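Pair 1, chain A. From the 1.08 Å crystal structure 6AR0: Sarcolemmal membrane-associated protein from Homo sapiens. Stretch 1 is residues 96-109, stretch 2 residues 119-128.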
# COMPACT_ATOMS: atom_id res chain seq x y z
N GLU A 96 9.51 1.63 -8.02
CA GLU A 96 8.52 2.29 -8.85
C GLU A 96 7.29 1.41 -9.03
O GLU A 96 7.39 0.20 -9.30
CB GLU A 96 9.12 2.63 -10.22
CG GLU A 96 8.13 3.38 -11.08
CD GLU A 96 8.67 3.86 -12.41
OE1 GLU A 96 9.85 3.61 -12.74
OE2 GLU A 96 7.90 4.54 -13.15
N ILE A 97 6.12 2.04 -8.91
CA ILE A 97 4.83 1.40 -9.13
C ILE A 97 4.17 2.02 -10.37
O ILE A 97 4.35 3.21 -10.67
CB ILE A 97 3.90 1.45 -7.90
CG1 ILE A 97 3.81 2.87 -7.34
CG2 ILE A 97 4.41 0.48 -6.84
CD1 ILE A 97 2.70 3.05 -6.28
N LEU A 98 3.43 1.18 -11.09
CA LEU A 98 2.76 1.55 -12.32
C LEU A 98 1.27 1.29 -12.16
O LEU A 98 0.84 0.50 -11.30
CB LEU A 98 3.31 0.76 -13.51
CG LEU A 98 4.80 0.92 -13.85
CD1 LEU A 98 5.10 0.15 -15.10
CD2 LEU A 98 5.25 2.36 -13.98
N SER A 99 0.48 1.95 -12.98
CA SER A 99 -0.96 1.83 -12.84
C SER A 99 -1.40 0.43 -13.24
O SER A 99 -1.05 -0.05 -14.32
CB SER A 99 -1.66 2.88 -13.69
OG SER A 99 -2.99 3.01 -13.24
N GLY A 100 -2.17 -0.23 -12.37
CA GLY A 100 -2.56 -1.61 -12.55
C GLY A 100 -1.80 -2.62 -11.71
O GLY A 100 -2.14 -3.81 -11.73
N ASP A 101 -0.78 -2.18 -10.99
CA ASP A 101 -0.06 -3.08 -10.11
C ASP A 101 -0.98 -3.62 -9.01
O ASP A 101 -1.94 -2.97 -8.57
CB ASP A 101 1.12 -2.37 -9.44
CG ASP A 101 2.32 -2.20 -10.34
OD1 ASP A 101 2.38 -2.81 -11.43
OD2 ASP A 101 3.22 -1.43 -9.92
N ILE A 102 -0.65 -4.82 -8.56
CA ILE A 102 -1.26 -5.42 -7.38
C ILE A 102 -0.29 -5.25 -6.23
O ILE A 102 0.84 -5.75 -6.27
CB ILE A 102 -1.58 -6.91 -7.61
CG1 ILE A 102 -2.50 -7.09 -8.82
CG2 ILE A 102 -2.18 -7.51 -6.34
CD1 ILE A 102 -3.79 -6.33 -8.73
N ILE A 103 -0.70 -4.52 -5.20
CA ILE A 103 0.15 -4.17 -4.07
C ILE A 103 -0.38 -4.88 -2.84
O ILE A 103 -1.58 -4.85 -2.57
CB ILE A 103 0.06 -2.64 -3.85
CG1 ILE A 103 0.40 -1.88 -5.13
CG2 ILE A 103 0.89 -2.20 -2.68
CD1 ILE A 103 1.75 -2.17 -5.59
N GLN A 104 0.52 -5.49 -2.06
CA GLN A 104 0.13 -6.26 -0.89
C GLN A 104 0.92 -5.79 0.33
O GLN A 104 2.13 -5.58 0.25
CB GLN A 104 0.37 -7.75 -1.14
CG GLN A 104 0.08 -8.63 0.06
CD GLN A 104 0.24 -10.09 -0.26
OE1 GLN A 104 -0.20 -10.55 -1.33
NE2 GLN A 104 0.86 -10.85 0.63
N PHE A 105 0.22 -5.63 1.45
CA PHE A 105 0.84 -5.28 2.72
C PHE A 105 0.55 -6.41 3.70
O PHE A 105 -0.61 -6.73 3.98
CB PHE A 105 0.29 -3.97 3.27
CG PHE A 105 0.32 -2.85 2.27
CD1 PHE A 105 1.53 -2.39 1.77
CD2 PHE A 105 -0.84 -2.29 1.79
CE1 PHE A 105 1.56 -1.36 0.84
CE2 PHE A 105 -0.81 -1.27 0.85
CZ PHE A 105 0.38 -0.81 0.37
N GLY A 106 1.62 -7.01 4.22
CA GLY A 106 1.51 -8.18 5.07
C GLY A 106 1.34 -9.45 4.26
O GLY A 106 1.37 -9.45 3.02
N VAL A 107 1.16 -10.55 4.99
CA VAL A 107 0.79 -11.85 4.43
C VAL A 107 -0.29 -12.43 5.33
O VAL A 107 -0.45 -12.03 6.48
CB VAL A 107 2.01 -12.81 4.37
CG1 VAL A 107 3.10 -12.25 3.44
CG2 VAL A 107 2.55 -13.10 5.78
N ASP A 108 -1.05 -13.39 4.81
CA ASP A 108 -1.98 -14.11 5.66
C ASP A 108 -1.20 -14.84 6.75
O ASP A 108 -0.14 -15.42 6.49
CB ASP A 108 -2.77 -15.14 4.85
CG ASP A 108 -3.83 -14.52 3.95
OD1 ASP A 108 -3.96 -13.29 3.89
OD2 ASP A 108 -4.54 -15.31 3.29
N VAL A 109 -1.74 -14.83 7.96
CA VAL A 109 -1.08 -15.44 9.11
C VAL A 109 -2.08 -16.38 9.78
O VAL A 109 -3.12 -15.92 10.26
CB VAL A 109 -0.60 -14.36 10.11
CG1 VAL A 109 -0.07 -15.00 11.38
CG2 VAL A 109 0.46 -13.47 9.47
N GLY A 119 -6.14 -12.18 7.56
CA GLY A 119 -5.82 -11.78 6.21
C GLY A 119 -4.92 -10.55 6.14
O GLY A 119 -4.66 -9.86 7.12
N CYS A 120 -4.42 -10.28 4.94
CA CYS A 120 -3.54 -9.16 4.65
C CYS A 120 -4.23 -8.23 3.65
O CYS A 120 -5.29 -8.55 3.10
CB CYS A 120 -2.19 -9.65 4.11
SG CYS A 120 -2.27 -10.55 2.56
N ILE A 121 -3.62 -7.07 3.39
CA ILE A 121 -4.22 -6.13 2.45
C ILE A 121 -3.66 -6.43 1.06
O ILE A 121 -2.45 -6.43 0.86
CB ILE A 121 -3.91 -4.69 2.86
CG1 ILE A 121 -4.56 -4.36 4.21
CG2 ILE A 121 -4.34 -3.70 1.78
CD1 ILE A 121 -6.08 -4.40 4.23
N VAL A 122 -4.56 -6.71 0.11
CA VAL A 122 -4.20 -6.96 -1.28
C VAL A 122 -5.04 -6.02 -2.12
O VAL A 122 -6.27 -6.08 -2.08
CB VAL A 122 -4.43 -8.43 -1.70
CG1 VAL A 122 -3.85 -8.67 -3.08
CG2 VAL A 122 -3.83 -9.41 -0.69
N SER A 123 -4.38 -5.14 -2.87
CA SER A 123 -5.07 -4.04 -3.54
C SER A 123 -4.62 -3.93 -4.99
O SER A 123 -3.47 -4.19 -5.32
CB SER A 123 -4.75 -2.73 -2.81
OG SER A 123 -5.42 -1.57 -3.23
N THR A 124 -5.53 -3.54 -5.86
CA THR A 124 -5.12 -2.98 -7.13
C THR A 124 -4.87 -1.50 -6.90
O THR A 124 -5.61 -0.86 -6.16
CB THR A 124 -6.24 -3.11 -8.16
OG1 THR A 124 -6.59 -4.49 -8.30
CG2 THR A 124 -5.82 -2.54 -9.52
N ILE A 125 -3.83 -0.95 -7.52
CA ILE A 125 -3.57 0.48 -7.45
C ILE A 125 -3.65 1.06 -8.85
O ILE A 125 -3.03 0.53 -9.78
CB ILE A 125 -2.24 0.81 -6.72
CG1 ILE A 125 -2.18 2.27 -6.24
CG2 ILE A 125 -1.03 0.41 -7.57
CD1 ILE A 125 -1.04 2.59 -5.26
N LYS A 126 -4.42 2.13 -9.01
CA LYS A 126 -4.50 2.90 -10.24
C LYS A 126 -3.96 4.29 -9.94
O LYS A 126 -4.23 4.85 -8.87
CB LYS A 126 -5.93 2.96 -10.75
CG LYS A 126 -6.48 1.59 -11.14
CD LYS A 126 -5.80 1.04 -12.40
CE LYS A 126 -6.34 -0.32 -12.78
NZ LYS A 126 -7.61 -0.21 -13.55
N LEU A 127 -3.15 4.81 -10.85
CA LEU A 127 -2.33 5.98 -10.57
C LEU A 127 -2.58 7.04 -11.62
O LEU A 127 -2.61 6.74 -12.82
CB LEU A 127 -0.85 5.60 -10.59
CG LEU A 127 -0.45 4.53 -9.59
CD1 LEU A 127 0.98 4.07 -9.85
CD2 LEU A 127 -0.60 5.05 -8.16
N PHE A 128 -2.73 8.28 -11.17
CA PHE A 128 -3.06 9.40 -12.05
C PHE A 128 -2.16 10.59 -11.74
O PHE A 128 -1.97 10.95 -10.57
CB PHE A 128 -4.54 9.79 -11.90
CG PHE A 128 -5.45 8.63 -12.13
CD1 PHE A 128 -5.86 8.29 -13.41
CD2 PHE A 128 -5.81 7.82 -11.08
CE1 PHE A 128 -6.65 7.16 -13.60
CE2 PHE A 128 -6.60 6.71 -11.28
CZ PHE A 128 -7.03 6.39 -12.54
O HOH W 1 -6.09 -11.91 3.04

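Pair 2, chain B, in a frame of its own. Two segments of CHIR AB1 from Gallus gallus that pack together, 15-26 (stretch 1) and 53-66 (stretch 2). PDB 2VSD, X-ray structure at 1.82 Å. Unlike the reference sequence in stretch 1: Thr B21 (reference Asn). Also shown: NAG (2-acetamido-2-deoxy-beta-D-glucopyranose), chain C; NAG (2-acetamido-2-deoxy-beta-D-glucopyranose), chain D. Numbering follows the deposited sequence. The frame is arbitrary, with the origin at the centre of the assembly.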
# COMPACT_ATOMS: atom_id res chain seq x y z
N GLY B 15 -3.60 5.19 28.09
CA GLY B 15 -2.35 5.02 28.85
C GLY B 15 -1.28 4.18 28.12
O GLY B 15 -0.45 3.53 28.75
N VAL B 16 -1.27 4.25 26.79
CA VAL B 16 -0.29 3.51 26.00
C VAL B 16 1.05 4.23 26.06
O VAL B 16 1.13 5.45 25.91
CB VAL B 16 -0.74 3.31 24.53
CG1 VAL B 16 0.36 2.62 23.74
CG2 VAL B 16 -2.03 2.49 24.49
N SER B 17 2.12 3.45 26.29
CA SER B 17 3.47 3.97 26.43
C SER B 17 4.43 3.23 25.53
O SER B 17 4.13 2.12 25.11
CB SER B 17 3.92 3.73 27.88
OG SER B 17 3.01 4.36 28.77
N LEU B 18 5.61 3.79 25.28
CA LEU B 18 6.67 3.00 24.62
C LEU B 18 6.88 1.67 25.34
O LEU B 18 6.92 1.63 26.57
CB LEU B 18 8.01 3.76 24.63
CG LEU B 18 8.20 5.04 23.80
CD1 LEU B 18 9.69 5.16 23.41
CD2 LEU B 18 7.35 5.12 22.57
N GLY B 19 7.06 0.63 24.55
CA GLY B 19 7.24 -0.72 25.03
C GLY B 19 5.97 -1.53 25.10
O GLY B 19 6.03 -2.77 25.18
N ASP B 20 4.81 -0.87 25.04
CA ASP B 20 3.56 -1.61 25.08
C ASP B 20 3.26 -2.21 23.72
O ASP B 20 3.73 -1.70 22.71
CB ASP B 20 2.40 -0.70 25.47
CG ASP B 20 2.43 -0.27 26.89
OD1 ASP B 20 3.25 -0.79 27.70
OD2 ASP B 20 1.64 0.64 27.18
N THR B 21 2.47 -3.29 23.69
CA THR B 21 2.01 -3.87 22.42
C THR B 21 0.56 -3.43 22.16
O THR B 21 -0.30 -3.48 23.07
CB THR B 21 2.20 -5.43 22.43
OG1 THR B 21 3.59 -5.70 22.59
CG2 THR B 21 1.70 -6.08 21.11
N VAL B 22 0.29 -2.93 20.96
CA VAL B 22 -1.06 -2.54 20.58
C VAL B 22 -1.57 -3.42 19.45
O VAL B 22 -0.80 -3.97 18.67
CB VAL B 22 -1.21 -1.04 20.19
CG1 VAL B 22 -0.86 -0.11 21.35
CG2 VAL B 22 -0.32 -0.69 18.94
N THR B 23 -2.89 -3.52 19.37
CA THR B 23 -3.55 -4.29 18.34
C THR B 23 -4.56 -3.37 17.68
O THR B 23 -5.45 -2.80 18.36
CB THR B 23 -4.29 -5.53 18.92
OG1 THR B 23 -3.34 -6.44 19.48
CG2 THR B 23 -5.03 -6.24 17.79
N LEU B 24 -4.42 -3.25 16.37
CA LEU B 24 -5.36 -2.52 15.54
C LEU B 24 -6.14 -3.57 14.77
O LEU B 24 -5.57 -4.30 13.95
CB LEU B 24 -4.61 -1.63 14.53
CG LEU B 24 -3.98 -0.31 15.00
CD1 LEU B 24 -5.04 0.72 15.37
CD2 LEU B 24 -2.94 -0.50 16.10
N ARG B 25 -7.43 -3.65 15.05
CA ARG B 25 -8.24 -4.72 14.47
C ARG B 25 -9.13 -4.10 13.40
O ARG B 25 -9.95 -3.18 13.68
CB ARG B 25 -9.04 -5.40 15.59
CG ARG B 25 -9.92 -6.51 15.13
CD ARG B 25 -10.54 -7.24 16.33
NE ARG B 25 -11.62 -8.13 15.89
CZ ARG B 25 -11.48 -9.42 15.60
NH1 ARG B 25 -10.30 -10.02 15.71
NH2 ARG B 25 -12.54 -10.12 15.22
N CYS B 26 -8.99 -4.60 12.17
CA CYS B 26 -9.72 -4.04 11.04
C CYS B 26 -10.85 -5.00 10.73
O CYS B 26 -10.59 -6.16 10.33
CB CYS B 26 -8.83 -3.86 9.81
SG CYS B 26 -9.64 -3.00 8.42
N GLN B 53 -12.30 -15.20 8.16
CA GLN B 53 -12.00 -14.25 9.24
C GLN B 53 -12.96 -13.05 9.23
O GLN B 53 -13.34 -12.58 8.17
CB GLN B 53 -10.55 -13.75 9.09
CG GLN B 53 -9.43 -14.66 9.60
CD GLN B 53 -8.04 -14.03 9.38
OE1 GLN B 53 -7.47 -14.08 8.28
NE2 GLN B 53 -7.48 -13.43 10.44
N ASP B 54 -13.34 -12.54 10.40
CA ASP B 54 -14.17 -11.32 10.50
C ASP B 54 -13.31 -10.05 10.46
O ASP B 54 -13.84 -8.95 10.30
CB ASP B 54 -14.99 -11.30 11.79
CG ASP B 54 -16.25 -12.12 11.69
OD1 ASP B 54 -16.98 -11.98 10.68
OD2 ASP B 54 -16.50 -12.91 12.64
N ALA B 55 -12.00 -10.22 10.65
CA ALA B 55 -11.06 -9.09 10.81
C ALA B 55 -9.62 -9.49 10.49
O ALA B 55 -9.27 -10.67 10.53
CB ALA B 55 -11.14 -8.54 12.25
N ALA B 56 -8.79 -8.50 10.15
CA ALA B 56 -7.34 -8.68 10.13
C ALA B 56 -6.87 -7.89 11.33
O ALA B 56 -7.38 -6.82 11.57
CB ALA B 56 -6.74 -8.08 8.86
N GLU B 57 -5.91 -8.43 12.07
CA GLU B 57 -5.37 -7.73 13.24
C GLU B 57 -3.91 -7.41 12.97
O GLU B 57 -3.17 -8.28 12.50
CB GLU B 57 -5.46 -8.60 14.50
CG GLU B 57 -6.87 -8.66 15.07
CD GLU B 57 -6.90 -9.23 16.47
OE1 GLU B 57 -5.91 -9.85 16.91
OE2 GLU B 57 -7.93 -9.04 17.14
N PHE B 58 -3.52 -6.18 13.27
CA PHE B 58 -2.13 -5.78 13.16
C PHE B 58 -1.68 -5.55 14.59
O PHE B 58 -2.11 -4.59 15.22
CB PHE B 58 -2.00 -4.47 12.37
CG PHE B 58 -2.55 -4.56 10.97
CD1 PHE B 58 -1.71 -4.89 9.90
CD2 PHE B 58 -3.91 -4.35 10.72
CE1 PHE B 58 -2.21 -4.98 8.61
CE2 PHE B 58 -4.42 -4.45 9.43
CZ PHE B 58 -3.58 -4.76 8.37
N SER B 59 -0.82 -6.42 15.10
CA SER B 59 -0.34 -6.25 16.47
C SER B 59 1.14 -5.94 16.39
O SER B 59 1.88 -6.63 15.66
CB SER B 59 -0.54 -7.52 17.30
OG SER B 59 -1.91 -7.80 17.48
N PHE B 60 1.55 -4.90 17.11
CA PHE B 60 2.96 -4.49 17.10
C PHE B 60 3.36 -3.79 18.39
O PHE B 60 2.50 -3.27 19.15
CB PHE B 60 3.30 -3.62 15.88
CG PHE B 60 2.42 -2.41 15.72
CD1 PHE B 60 2.81 -1.17 16.23
CD2 PHE B 60 1.22 -2.49 15.01
CE1 PHE B 60 2.01 -0.04 16.07
CE2 PHE B 60 0.42 -1.37 14.86
CZ PHE B 60 0.81 -0.14 15.36
N ALA B 61 4.66 -3.79 18.65
CA ALA B 61 5.17 -3.09 19.82
C ALA B 61 5.32 -1.61 19.48
O ALA B 61 5.71 -1.25 18.36
CB ALA B 61 6.51 -3.68 20.23
N VAL B 62 4.99 -0.75 20.44
CA VAL B 62 5.26 0.68 20.32
C VAL B 62 6.75 0.86 20.64
O VAL B 62 7.18 0.57 21.78
CB VAL B 62 4.37 1.48 21.28
CG1 VAL B 62 4.65 2.98 21.16
CG2 VAL B 62 2.85 1.17 21.00
N THR B 63 7.54 1.26 19.66
CA THR B 63 8.99 1.34 19.87
C THR B 63 9.50 2.76 19.71
O THR B 63 10.68 3.02 19.96
CB THR B 63 9.74 0.44 18.89
OG1 THR B 63 9.55 0.94 17.54
CG2 THR B 63 9.22 -1.00 18.99
N ASN B 64 8.66 3.69 19.28
CA ASN B 64 9.19 5.07 19.24
C ASN B 64 8.06 6.07 19.14
O ASN B 64 6.92 5.69 18.93
CB ASN B 64 10.19 5.23 18.09
CG ASN B 64 9.52 5.08 16.73
OD1 ASN B 64 9.33 3.98 16.21
ND2 ASN B 64 9.12 6.19 16.18
N LEU B 65 8.39 7.34 19.32
CA LEU B 65 7.38 8.39 19.38
C LEU B 65 6.62 8.53 18.06
O LEU B 65 5.47 9.02 18.09
CB LEU B 65 8.05 9.73 19.70
CG LEU B 65 8.71 9.81 21.08
CD1 LEU B 65 9.41 11.19 21.21
CD2 LEU B 65 7.76 9.55 22.21
N GLU B 66 7.23 8.13 16.95
CA GLU B 66 6.57 8.25 15.65
C GLU B 66 5.47 7.23 15.41
O GLU B 66 4.76 7.30 14.41
CB GLU B 66 7.60 8.29 14.50
CG GLU B 66 8.55 9.52 14.64
CD GLU B 66 9.57 9.58 13.51
OE1 GLU B 66 9.74 8.57 12.80
OE2 GLU B 66 10.20 10.66 13.34
C1 NAG C . 2.03 10.71 12.83
C2 NAG C . 3.55 10.64 12.97
C3 NAG C . 4.07 11.03 14.38
C4 NAG C . 3.33 12.26 14.93
C5 NAG C . 1.81 12.12 14.69
C6 NAG C . 0.97 13.32 15.15
C7 NAG C . 4.61 9.03 11.42
C8 NAG C . 4.46 10.03 10.34
N2 NAG C . 4.10 9.32 12.63
O3 NAG C . 5.48 11.25 14.31
O4 NAG C . 3.44 12.42 16.33
O5 NAG C . 1.56 11.95 13.29
O6 NAG C . 1.50 14.51 14.54
O7 NAG C . 5.16 7.95 11.10
C1 NAG D . 4.69 12.79 16.99
C2 NAG D . 4.46 13.66 18.25
C3 NAG D . 5.50 14.73 18.49
C4 NAG D . 6.88 14.29 18.00
C5 NAG D . 6.84 13.95 16.51
C6 NAG D . 8.12 13.32 15.95
C7 NAG D . 2.19 13.46 19.08
C8 NAG D . 0.81 14.03 19.21
N2 NAG D . 3.09 14.17 18.41
O3 NAG D . 5.51 14.98 19.88
O4 NAG D . 7.70 15.43 18.16
O5 NAG D . 5.81 13.03 16.16
O6 NAG D . 8.58 12.34 16.86
O7 NAG D . 2.42 12.36 19.58

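The same turn and antiparallel strand pair can carry different side chains on its strands while the turn keeps a glycine and an aspartate and the main-chain hydrogen bonds recur. Pair 1 and pair 2 illustrate the point: fourteen central residues superpose with an RMSD of 0.6 Å.

In both, a type II turn precedes the strand of stretch 1, running from Leu A98 to Asp A101 and from Ser B17 to Asp B20. Its third position is glycine, Gly A100 matching Gly B19, and at these backbone angles a CB would be jammed against the preceding carbonyl oxygen. The closing aspartate is also shared: Asp A101 OD2 accepts from Leu A98 N at 2.9 Å, as Asp B20 OD2 does from Ser B17 N at 3.0 Å, so the side chain ties the turn back on itself. The turn is then docked onto the partner strand by two main-chain hydrogen bonds, Gly A100 N to Ile A125 O (2.8 Å) and Ile A125 N to Asp A101 O (3.0 Å), reproduced by Gly B19 N to Val B62 O and Val B62 N to Asp B20 O (both 2.8 Å). Beyond it the ladder keeps the same register: Ile A103 faces Ser A123 where Val B22 faces Phe B60, and Phe A105 faces Ile A121 where Leu B24 faces Phe B58.

What varies is how the faces are filled. On the face carrying Ile A103 and Phe A105, pair 1 places its aromatic ring on stretch 1, with Ile A121 CG2 at the ring edge, 3.8 Å from Phe A105 CD2. A diagonal contact is common to both pairs: Ile A103 CG1 packs 3.6 Å from Ile A125 CG2, and Val B22 CG1 3.9 Å from Val B62 CG2. Pair 2 places its rings on stretch 2. Phe B60, at the position of small Ser A123, adds a ring that receives Val B22 CG2 over its face, 4.0 Å from the ring centroid, while Leu B24 CD2 approaches Phe B60 CE2 at 3.7 Å.

The other face diverges in chemistry. Gln A104 OE1 lies 3.9 Å from Val A122 CG2, whereas at the matching positions Thr B23 OG1 and Ser B59 OG lie 2.8 Å apart in a hydroxyl pair. At the next position on this face Gly A106 matches Arg B25, whose NH1 forms a salt bridge with Glu B57 OE2 at 2.9 Å; the counterpart of that glutamate is Cys A120, whose CB sits 3.5 Å from Gly A106 C.

The turn's second position differs too. Ser A99 OG accepts from Leu A127 N at 3.0 Å, while Leu B18 CD2 packs 3.7 Å from Val B62 CG1.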